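Local coordinates for oxidoreductase protein (Agrobacterium radiobacter, PDB 5UI9) that probably acts as an NAD-dependent oxidoreductase of the GFO/IDH/MocA family and here binds NAD and (2S)-2,3-dihydroxy-2-methylpropanoic acid, at residues 147-155 with 183-191; 210-218 with 227-235. All blocks are in the same frame, centred on the assembly; numbering follows the deposited sequence.

Overall arrangement
Followed from its N terminus, the chain first builds the Rossmann-type NAD-binding sheet and then enters the C-terminal domain, to which both contacts belong. Contact 1 closes after strand 148-156 has led through a partly helical excursion, laying helix 175-191 against that strand. Contact 2 opens later and closes a much shorter loop, the hairpin of strands 213-220 and 225-231. The two loops run in series, neither nested nor crossed. In space they meet, because strands 148-156 and 225-231 are parallel neighbours in one mixed sheet: R152 forms a salt bridge with D229, S154 a probable hydrogen bond with it, while T183 packs on V228 and V230. Helix, hairpin and first strand are tied into one layered unit, whose sheet also faces the second subunit.

Contact 1: residues 147-155 with 183-191; sequences EPFWGRFSF and TLDIARFIL
The helical hydrogen bond from L191 N to A187 O, 2.9 Å long, fixes the spacing of two residues that meet the ring of F153 in quite different ways. A187 lies beneath it: its CA stands 3.9 Å from the ring centroid and only 12° off the normal, a CH-pi contact over the face. L191 comes instead to the rim, with CD1 in the ring plane and 3.9 Å from F153 CE1. I190 also meets the edge, its CG1 lying 3.9 Å from F153 CE2. The approach of I186 is oblique, CG2 resting 3.8 Å from F153 CD2. F153 can reach all four because its CG is anti to the carbonyl carbon (chi1 -53°), which drops the ring from the strand onto the helix.

Two smaller meetings flank the ring. T183 turns its methyl to the strand, CG2 lying 3.8 Å from F153 CB, and sends OG1 back along the helix to a weak hydrogen bond with L179 O. Where the strand begins, L191 uses its other branch: CD2 slides past the proline ring and approaches P148 CB to 3.5 Å. Between these points G151 offers bare backbone beside L191 CD1.

The helix runs nearly antiparallel to the strand, at 154°, with the axes 8.8 Å apart at their closest. On the far side of the strand, W150 and R152 pack against R152 and W150 of the second subunit, so the sheet is sandwiched between its own helix and the dimer partner. No hydrogen bond or salt bridge joins strand to helix; their adhesion therefore rests on buried apolar packing, with one phenylalanine seated on a helical backbone as its centrepiece.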
loop_
_atom_site.group_PDB
_atom_site.type_symbol
_atom_site.label_atom_id
_atom_site.label_comp_id
_atom_site.label_asym_id
_atom_site.label_seq_id
_atom_site.Cartn_x
_atom_site.Cartn_y
_atom_site.Cartn_z
ATOM N N GLU A 147 -18.023 1.548 -9.357
ATOM C CA GLU A 147 -17.942 0.740 -8.142
ATOM C C GLU A 147 -16.481 0.641 -7.702
ATOM O O GLU A 147 -15.641 0.218 -8.494
ATOM C CB GLU A 147 -18.487 -0.676 -8.374
ATOM C CG GLU A 147 -19.963 -0.756 -8.773
ATOM C CD GLU A 147 -20.947 -0.428 -7.645
ATOM O OE1 GLU A 147 -20.535 -0.222 -6.478
ATOM O OE2 GLU A 147 -22.166 -0.383 -7.934
ATOM N N PRO A 148 -16.174 1.002 -6.440
ATOM C CA PRO A 148 -14.793 0.868 -5.949
ATOM C C PRO A 148 -14.361 -0.596 -5.811
ATOM O O PRO A 148 -15.150 -1.416 -5.360
ATOM C CB PRO A 148 -14.845 1.538 -4.574
ATOM C CG PRO A 148 -16.262 1.383 -4.127
ATOM C CD PRO A 148 -17.105 1.419 -5.367
ATOM N N PHE A 149 -13.143 -0.923 -6.243
ATOM C CA PHE A 149 -12.588 -2.280 -6.061
ATOM C C PHE A 149 -11.285 -2.348 -5.247
ATOM O O PHE A 149 -10.908 -3.423 -4.768
ATOM C CB PHE A 149 -12.426 -2.996 -7.419
ATOM C CG PHE A 149 -11.399 -2.375 -8.343
ATOM C CD1 PHE A 149 -10.043 -2.665 -8.203
ATOM C CD2 PHE A 149 -11.796 -1.531 -9.382
ATOM C CE1 PHE A 149 -9.104 -2.104 -9.055
ATOM C CE2 PHE A 149 -10.863 -0.974 -10.242
ATOM C CZ PHE A 149 -9.514 -1.266 -10.084
ATOM N N TRP A 150 -10.592 -1.222 -5.100
ATOM C CA TRP A 150 -9.316 -1.202 -4.411
ATOM C C TRP A 150 -9.122 0.133 -3.730
ATOM O O TRP A 150 -9.531 1.164 -4.260
ATOM C CB TRP A 150 -8.166 -1.452 -5.394
ATOM C CG TRP A 150 -6.840 -1.621 -4.725
ATOM C CD1 TRP A 150 -6.316 -2.775 -4.216
ATOM C CD2 TRP A 150 -5.876 -0.597 -4.471
ATOM N NE1 TRP A 150 -5.082 -2.534 -3.665
ATOM C CE2 TRP A 150 -4.783 -1.206 -3.814
ATOM C CE3 TRP A 150 -5.819 0.774 -4.749
ATOM C CZ2 TRP A 150 -3.654 -0.488 -3.423
ATOM C CZ3 TRP A 150 -4.687 1.488 -4.363
ATOM C CH2 TRP A 150 -3.625 0.852 -3.706
ATOM N N GLY A 151 -8.478 0.120 -2.568
ATOM C CA GLY A 151 -8.119 1.365 -1.901
ATOM C C GLY A 151 -6.829 1.296 -1.119
ATOM O O GLY A 151 -6.375 0.222 -0.751
ATOM N N ARG A 152 -6.235 2.462 -0.889
ATOM C CA ARG A 152 -5.160 2.615 0.061
ATOM C C ARG A 152 -5.452 3.814 0.942
ATOM O O ARG A 152 -5.776 4.887 0.434
ATOM C CB ARG A 152 -3.823 2.826 -0.643
ATOM C CG ARG A 152 -2.647 2.860 0.329
ATOM C CD ARG A 152 -1.473 3.650 -0.208
ATOM N NE ARG A 152 -0.352 3.631 0.732
ATOM C CZ ARG A 152 0.763 4.342 0.600
ATOM N NH1 ARG A 152 0.947 5.147 -0.439
ATOM N NH2 ARG A 152 1.708 4.250 1.518
ATOM N N PHE A 153 -5.299 3.619 2.252
ATOM C CA PHE A 153 -5.492 4.650 3.260
ATOM C C PHE A 153 -4.208 4.707 4.085
ATOM O O PHE A 153 -3.868 3.739 4.758
ATOM C CB PHE A 153 -6.686 4.292 4.151
ATOM C CG PHE A 153 -7.946 4.006 3.382
ATOM C CD1 PHE A 153 -8.195 2.727 2.872
ATOM C CD2 PHE A 153 -8.882 5.009 3.154
ATOM C CE1 PHE A 153 -9.348 2.463 2.148
ATOM C CE2 PHE A 153 -10.037 4.749 2.428
ATOM C CZ PHE A 153 -10.269 3.475 1.925
ATOM N N SER A 154 -3.515 5.842 4.043
ATOM C CA SER A 154 -2.134 5.939 4.521
ATOM C C SER A 154 -1.942 7.153 5.430
ATOM O O SER A 154 -2.318 8.263 5.073
ATOM C CB SER A 154 -1.188 6.035 3.319
ATOM O OG SER A 154 0.169 6.006 3.722
ATOM N N PHE A 155 -1.375 6.925 6.612
ATOM C CA PHE A 155 -1.019 7.995 7.544
ATOM C C PHE A 155 0.402 7.692 7.983
ATOM O O PHE A 155 0.618 6.841 8.853
ATOM C CB PHE A 155 -1.994 8.006 8.730
ATOM C CG PHE A 155 -1.806 9.166 9.690
ATOM C CD1 PHE A 155 -0.779 9.167 10.630
ATOM C CD2 PHE A 155 -2.706 10.230 9.698
ATOM C CE1 PHE A 155 -0.623 10.223 11.518
ATOM C CE2 PHE A 155 -2.555 11.283 10.586
ATOM C CZ PHE A 155 -1.511 11.278 11.497
ATOM N N THR A 183 -7.697 5.349 10.949
ATOM C CA THR A 183 -7.480 4.986 9.547
ATOM C C THR A 183 -8.364 3.804 9.129
ATOM O O THR A 183 -8.880 3.767 8.010
ATOM C CB THR A 183 -6.002 4.630 9.279
ATOM O OG1 THR A 183 -5.145 5.450 10.082
ATOM C CG2 THR A 183 -5.661 4.839 7.818
ATOM N N LEU A 184 -8.507 2.841 10.035
ATOM C CA LEU A 184 -9.423 1.711 9.858
ATOM C C LEU A 184 -10.889 2.148 9.802
ATOM O O LEU A 184 -11.683 1.579 9.044
ATOM C CB LEU A 184 -9.235 0.688 10.988
ATOM C CG LEU A 184 -7.903 -0.069 10.967
ATOM C CD1 LEU A 184 -7.650 -0.744 12.308
ATOM C CD2 LEU A 184 -7.874 -1.083 9.829
ATOM N N ASP A 185 -11.242 3.151 10.603
ATOM C CA ASP A 185 -12.592 3.718 10.561
ATOM C C ASP A 185 -12.848 4.375 9.209
ATOM O O ASP A 185 -13.942 4.238 8.656
ATOM C CB ASP A 185 -12.811 4.753 11.668
ATOM C CG ASP A 185 -14.267 5.165 11.786
ATOM O OD1 ASP A 185 -15.061 4.360 12.315
ATOM O OD2 ASP A 185 -14.625 6.270 11.313
ATOM N N ILE A 186 -11.840 5.084 8.686
ATOM C CA ILE A 186 -11.960 5.705 7.365
ATOM C C ILE A 186 -12.144 4.621 6.298
ATOM O O ILE A 186 -12.992 4.758 5.429
ATOM C CB ILE A 186 -10.770 6.636 7.026
ATOM C CG1 ILE A 186 -10.767 7.858 7.955
ATOM C CG2 ILE A 186 -10.847 7.105 5.572
ATOM C CD1 ILE A 186 -9.482 8.660 7.952
ATOM N N ALA A 187 -11.365 3.547 6.374
ATOM C CA ALA A 187 -11.488 2.443 5.413
ATOM C C ALA A 187 -12.922 1.895 5.380
ATOM O O ALA A 187 -13.478 1.681 4.307
ATOM C CB ALA A 187 -10.496 1.336 5.739
ATOM N N ARG A 188 -13.519 1.710 6.558
ATOM C CA ARG A 188 -14.937 1.292 6.678
ATOM C C ARG A 188 -15.906 2.317 6.115
ATOM O O ARG A 188 -16.826 1.977 5.376
ATOM C CB ARG A 188 -15.322 1.077 8.139
ATOM C CG ARG A 188 -14.825 -0.210 8.753
ATOM C CD ARG A 188 -15.470 -0.434 10.113
ATOM N NE ARG A 188 -16.936 -0.430 10.030
ATOM C CZ ARG A 188 -17.769 0.445 10.606
ATOM N NH1 ARG A 188 -17.342 1.432 11.400
ATOM N NH2 ARG A 188 -19.071 0.311 10.396
ATOM N N PHE A 189 -15.702 3.569 6.509
ATOM C CA PHE A 189 -16.525 4.694 6.071
ATOM C C PHE A 189 -16.586 4.785 4.544
ATOM O O PHE A 189 -17.654 4.976 3.977
ATOM C CB PHE A 189 -15.965 5.986 6.685
ATOM C CG PHE A 189 -16.734 7.230 6.339
ATOM C CD1 PHE A 189 -18.094 7.337 6.639
ATOM C CD2 PHE A 189 -16.092 8.316 5.752
ATOM C CE1 PHE A 189 -18.795 8.498 6.334
ATOM C CE2 PHE A 189 -16.786 9.478 5.445
ATOM C CZ PHE A 189 -18.144 9.572 5.746
ATOM N N ILE A 190 -15.434 4.622 3.888
ATOM C CA ILE A 190 -15.334 4.720 2.431
ATOM C C ILE A 190 -15.742 3.431 1.702
ATOM O O ILE A 190 -16.524 3.493 0.758
ATOM C CB ILE A 190 -13.902 5.143 1.997
ATOM C CG1 ILE A 190 -13.513 6.492 2.636
ATOM C CG2 ILE A 190 -13.785 5.222 0.481
ATOM C CD1 ILE A 190 -14.560 7.587 2.518
ATOM N N LEU A 191 -15.200 2.283 2.112
ATOM C CA LEU A 191 -15.395 1.016 1.369
ATOM C C LEU A 191 -16.257 -0.032 2.079
ATOM O O LEU A 191 -16.354 -1.170 1.605
ATOM C CB LEU A 191 -14.034 0.406 1.014
ATOM C CG LEU A 191 -13.130 1.238 0.107
ATOM C CD1 LEU A 191 -11.808 0.517 -0.092
ATOM C CD2 LEU A 191 -13.792 1.518 -1.233
#

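Contact 2: residues 210-218 with 227-235; sequences GEDVATILL and IVDVSYATK. With 8A1 ((2S)-2,3-dihydroxy-2-methylpropanoic acid), chain D.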
loop_
_atom_site.group_PDB
_atom_site.type_symbol
_atom_site.label_atom_id
_atom_site.label_comp_id
_atom_site.label_asym_id
_atom_site.label_seq_id
_atom_site.Cartn_x
_atom_site.Cartn_y
_atom_site.Cartn_z
ATOM N N GLY A 210 5.878 0.638 22.497
ATOM C CA GLY A 210 4.889 0.013 21.613
ATOM C C GLY A 210 5.222 0.093 20.139
ATOM O O GLY A 210 6.211 0.709 19.752
ATOM N N GLU A 211 4.380 -0.538 19.324
ATOM C CA GLU A 211 4.564 -0.570 17.870
ATOM C C GLU A 211 4.229 0.790 17.256
ATOM O O GLU A 211 3.193 1.378 17.571
ATOM C CB GLU A 211 3.753 -1.722 17.226
ATOM C CG GLU A 211 2.306 -1.448 16.804
ATOM C CD GLU A 211 1.349 -1.113 17.942
ATOM O OE1 GLU A 211 1.679 -1.353 19.128
ATOM O OE2 GLU A 211 0.247 -0.599 17.648
ATOM N N ASP A 212 5.115 1.296 16.399
ATOM C CA ASP A 212 4.893 2.590 15.739
ATOM C C ASP A 212 4.744 2.494 14.226
ATOM O O ASP A 212 4.692 3.514 13.550
ATOM C CB ASP A 212 5.978 3.610 16.123
ATOM C CG ASP A 212 7.379 3.148 15.792
ATOM O OD1 ASP A 212 7.554 2.000 15.349
ATOM O OD2 ASP A 212 8.323 3.939 15.988
ATOM N N VAL A 213 4.662 1.267 13.713
ATOM C CA VAL A 213 4.453 1.013 12.303
ATOM C C VAL A 213 3.503 -0.171 12.210
ATOM O O VAL A 213 3.695 -1.168 12.905
ATOM C CB VAL A 213 5.772 0.677 11.567
ATOM C CG1 VAL A 213 5.510 0.484 10.074
ATOM C CG2 VAL A 213 6.811 1.774 11.788
ATOM N N ALA A 214 2.474 -0.042 11.379
ATOM C CA ALA A 214 1.496 -1.103 11.175
ATOM C C ALA A 214 1.015 -1.086 9.735
ATOM O O ALA A 214 0.713 -0.023 9.183
ATOM C CB ALA A 214 0.321 -0.951 12.133
ATOM N N THR A 215 0.952 -2.275 9.141
ATOM C CA THR A 215 0.508 -2.449 7.771
ATOM C C THR A 215 -0.569 -3.523 7.774
ATOM O O THR A 215 -0.340 -4.631 8.258
ATOM C CB THR A 215 1.692 -2.850 6.874
ATOM O OG1 THR A 215 2.736 -1.881 7.020
ATOM C CG2 THR A 215 1.285 -2.906 5.424
ATOM N N ILE A 216 -1.739 -3.179 7.241
ATOM C CA ILE A 216 -2.937 -4.005 7.348
ATOM C C ILE A 216 -3.558 -4.192 5.963
ATOM O O ILE A 216 -3.721 -3.226 5.220
ATOM C CB ILE A 216 -3.977 -3.360 8.299
ATOM C CG1 ILE A 216 -3.329 -2.986 9.638
ATOM C CG2 ILE A 216 -5.167 -4.296 8.520
ATOM C CD1 ILE A 216 -4.251 -2.300 10.622
ATOM N N LEU A 217 -3.908 -5.435 5.635
ATOM C CA LEU A 217 -4.589 -5.779 4.385
ATOM C C LEU A 217 -6.046 -6.135 4.691
ATOM O O LEU A 217 -6.300 -7.065 5.451
ATOM C CB LEU A 217 -3.893 -6.970 3.731
ATOM C CG LEU A 217 -4.424 -7.546 2.417
ATOM C CD1 LEU A 217 -4.431 -6.527 1.290
ATOM C CD2 LEU A 217 -3.568 -8.746 2.025
ATOM N N LEU A 218 -6.987 -5.408 4.088
ATOM C CA LEU A 218 -8.423 -5.587 4.353
ATOM C C LEU A 218 -9.152 -6.238 3.185
ATOM O O LEU A 218 -8.989 -5.828 2.047
ATOM C CB LEU A 218 -9.083 -4.238 4.626
ATOM C CG LEU A 218 -8.579 -3.384 5.796
ATOM C CD1 LEU A 218 -9.372 -2.081 5.885
ATOM C CD2 LEU A 218 -8.648 -4.135 7.118
ATOM N N ILE A 227 -5.507 -1.467 1.571
ATOM C CA ILE A 227 -4.342 -1.385 2.433
ATOM C C ILE A 227 -4.523 -0.209 3.391
ATOM O O ILE A 227 -4.827 0.907 2.962
ATOM C CB ILE A 227 -3.055 -1.150 1.610
ATOM C CG1 ILE A 227 -2.783 -2.336 0.669
ATOM C CG2 ILE A 227 -1.849 -0.889 2.509
ATOM C CD1 ILE A 227 -2.527 -3.659 1.367
ATOM N N VAL A 228 -4.345 -0.472 4.681
ATOM C CA VAL A 228 -4.216 0.570 5.689
ATOM C C VAL A 228 -2.784 0.506 6.193
ATOM O O VAL A 228 -2.375 -0.491 6.803
ATOM C CB VAL A 228 -5.203 0.377 6.847
ATOM C CG1 VAL A 228 -4.918 1.362 7.976
ATOM C CG2 VAL A 228 -6.621 0.549 6.335
ATOM N N ASP A 229 -2.018 1.555 5.923
ATOM C CA ASP A 229 -0.627 1.606 6.356
ATOM C C ASP A 229 -0.396 2.858 7.193
ATOM O O ASP A 229 -0.686 3.969 6.759
ATOM C CB ASP A 229 0.335 1.489 5.164
ATOM C CG ASP A 229 0.242 2.650 4.195
ATOM O OD1 ASP A 229 -0.601 2.614 3.282
ATOM O OD2 ASP A 229 1.062 3.585 4.310
ATOM N N VAL A 230 0.080 2.650 8.418
ATOM C CA VAL A 230 0.301 3.720 9.368
ATOM C C VAL A 230 1.713 3.644 9.940
ATOM O O VAL A 230 2.278 2.553 10.092
ATOM C CB VAL A 230 -0.768 3.738 10.498
ATOM C CG1 VAL A 230 -2.149 3.966 9.902
ATOM C CG2 VAL A 230 -0.749 2.463 11.335
ATOM N N SER A 231 2.273 4.816 10.236
ATOM C CA SER A 231 3.621 4.930 10.772
ATOM C C SER A 231 3.798 6.263 11.480
ATOM O O SER A 231 3.366 7.296 10.955
ATOM C CB SER A 231 4.650 4.827 9.638
ATOM O OG SER A 231 5.973 5.104 10.093
ATOM N N TYR A 232 4.412 6.230 12.663
ATOM C CA TYR A 232 4.931 7.432 13.336
ATOM C C TYR A 232 6.479 7.486 13.324
ATOM O O TYR A 232 7.088 8.241 14.096
ATOM C CB TYR A 232 4.379 7.539 14.764
ATOM C CG TYR A 232 3.119 8.381 14.879
ATOM C CD1 TYR A 232 3.106 9.718 14.459
ATOM C CD2 TYR A 232 1.945 7.857 15.420
ATOM C CE1 TYR A 232 1.965 10.499 14.575
ATOM C CE2 TYR A 232 0.799 8.634 15.530
ATOM C CZ TYR A 232 0.817 9.949 15.109
ATOM O OH TYR A 232 -0.309 10.724 15.216
ATOM N N ALA A 233 7.105 6.719 12.428
ATOM C CA ALA A 233 8.568 6.723 12.259
ATOM C C ALA A 233 8.992 7.064 10.816
ATOM O O ALA A 233 10.071 6.674 10.372
ATOM C CB ALA A 233 9.138 5.377 12.681
ATOM N N THR A 234 8.149 7.814 10.107
ATOM C CA THR A 234 8.378 8.161 8.713
ATOM C C THR A 234 8.929 9.591 8.642
ATOM O O THR A 234 8.282 10.527 9.109
ATOM C CB THR A 234 7.072 8.011 7.909
ATOM O OG1 THR A 234 6.652 6.639 7.940
ATOM C CG2 THR A 234 7.255 8.436 6.454
ATOM N N LYS A 235 10.117 9.752 8.057
ATOM C CA LYS A 235 10.822 11.046 8.023
ATOM C C LYS A 235 10.806 11.620 6.617
ATOM O O LYS A 235 11.625 11.239 5.763
ATOM C CB LYS A 235 12.256 10.879 8.523
ATOM C CG LYS A 235 12.307 10.526 10.000
ATOM C CD LYS A 235 13.639 9.931 10.424
ATOM C CE LYS A 235 13.577 9.513 11.887
ATOM N NZ LYS A 235 14.904 9.083 12.387
HETATM O OXT 8A1 D . -5.719 12.377 16.697
HETATM C C 8A1 D . -5.439 11.407 17.442
HETATM O O 8A1 D . -6.310 10.617 17.870
HETATM C CA 8A1 D . -4.003 11.169 17.830
HETATM C CB 8A1 D . -3.445 10.158 16.828
HETATM O O1 8A1 D . -2.031 9.993 16.972
HETATM O O2 8A1 D . -3.939 10.636 19.164
HETATM C C3 8A1 D . -3.226 12.486 17.815
HETATM O O HOH W 1 7.743 6.756 16.580
#
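D212 and Y232 meet at the open end of this pair of strands: Y232 N donates to D212 O over 2.9 Å, almost straight at 166°. The D212 carboxylate is held by the backbone amides of V204 and N205, and a water donates to both D212 OD2 and Y232 O, 2.9 Å from the former. V213 follows, completing with D212 a classic beta bulge opposite K202. Its CG2 lies 3.8 Å from S231 OG, the oxygen that forms an ST turn by accepting from A233 N. A214 and V230 make a hydrogen-bonded pair with a bond in each direction, and A214 CB touches V230 CG2 at 3.7 Å. T215 faces D229 in a non-hydrogen-bonded pair. At I216 the two-way bonding recurs, now with V228, although the bond from I216 N to V228 O is more bent (146°). L217 CD1 presses unusually close to I227 CD1, at 3.4 Å. L218 then reaches across with CD1 to V228 CG2, on the face where A214 and V230 pack against helix 175-191; V213, T215 and I227 lie toward the second subunit. Just past the second strand, Y232 OH is hydrogen-bonded to O1 of the bound hydroxy acid, 2.6 Å away and at the ring edge. The whole is an antiparallel beta hairpin of the GFO/IDH/MocA C-terminal sheet, carrying a ligand-pocket residue at its end.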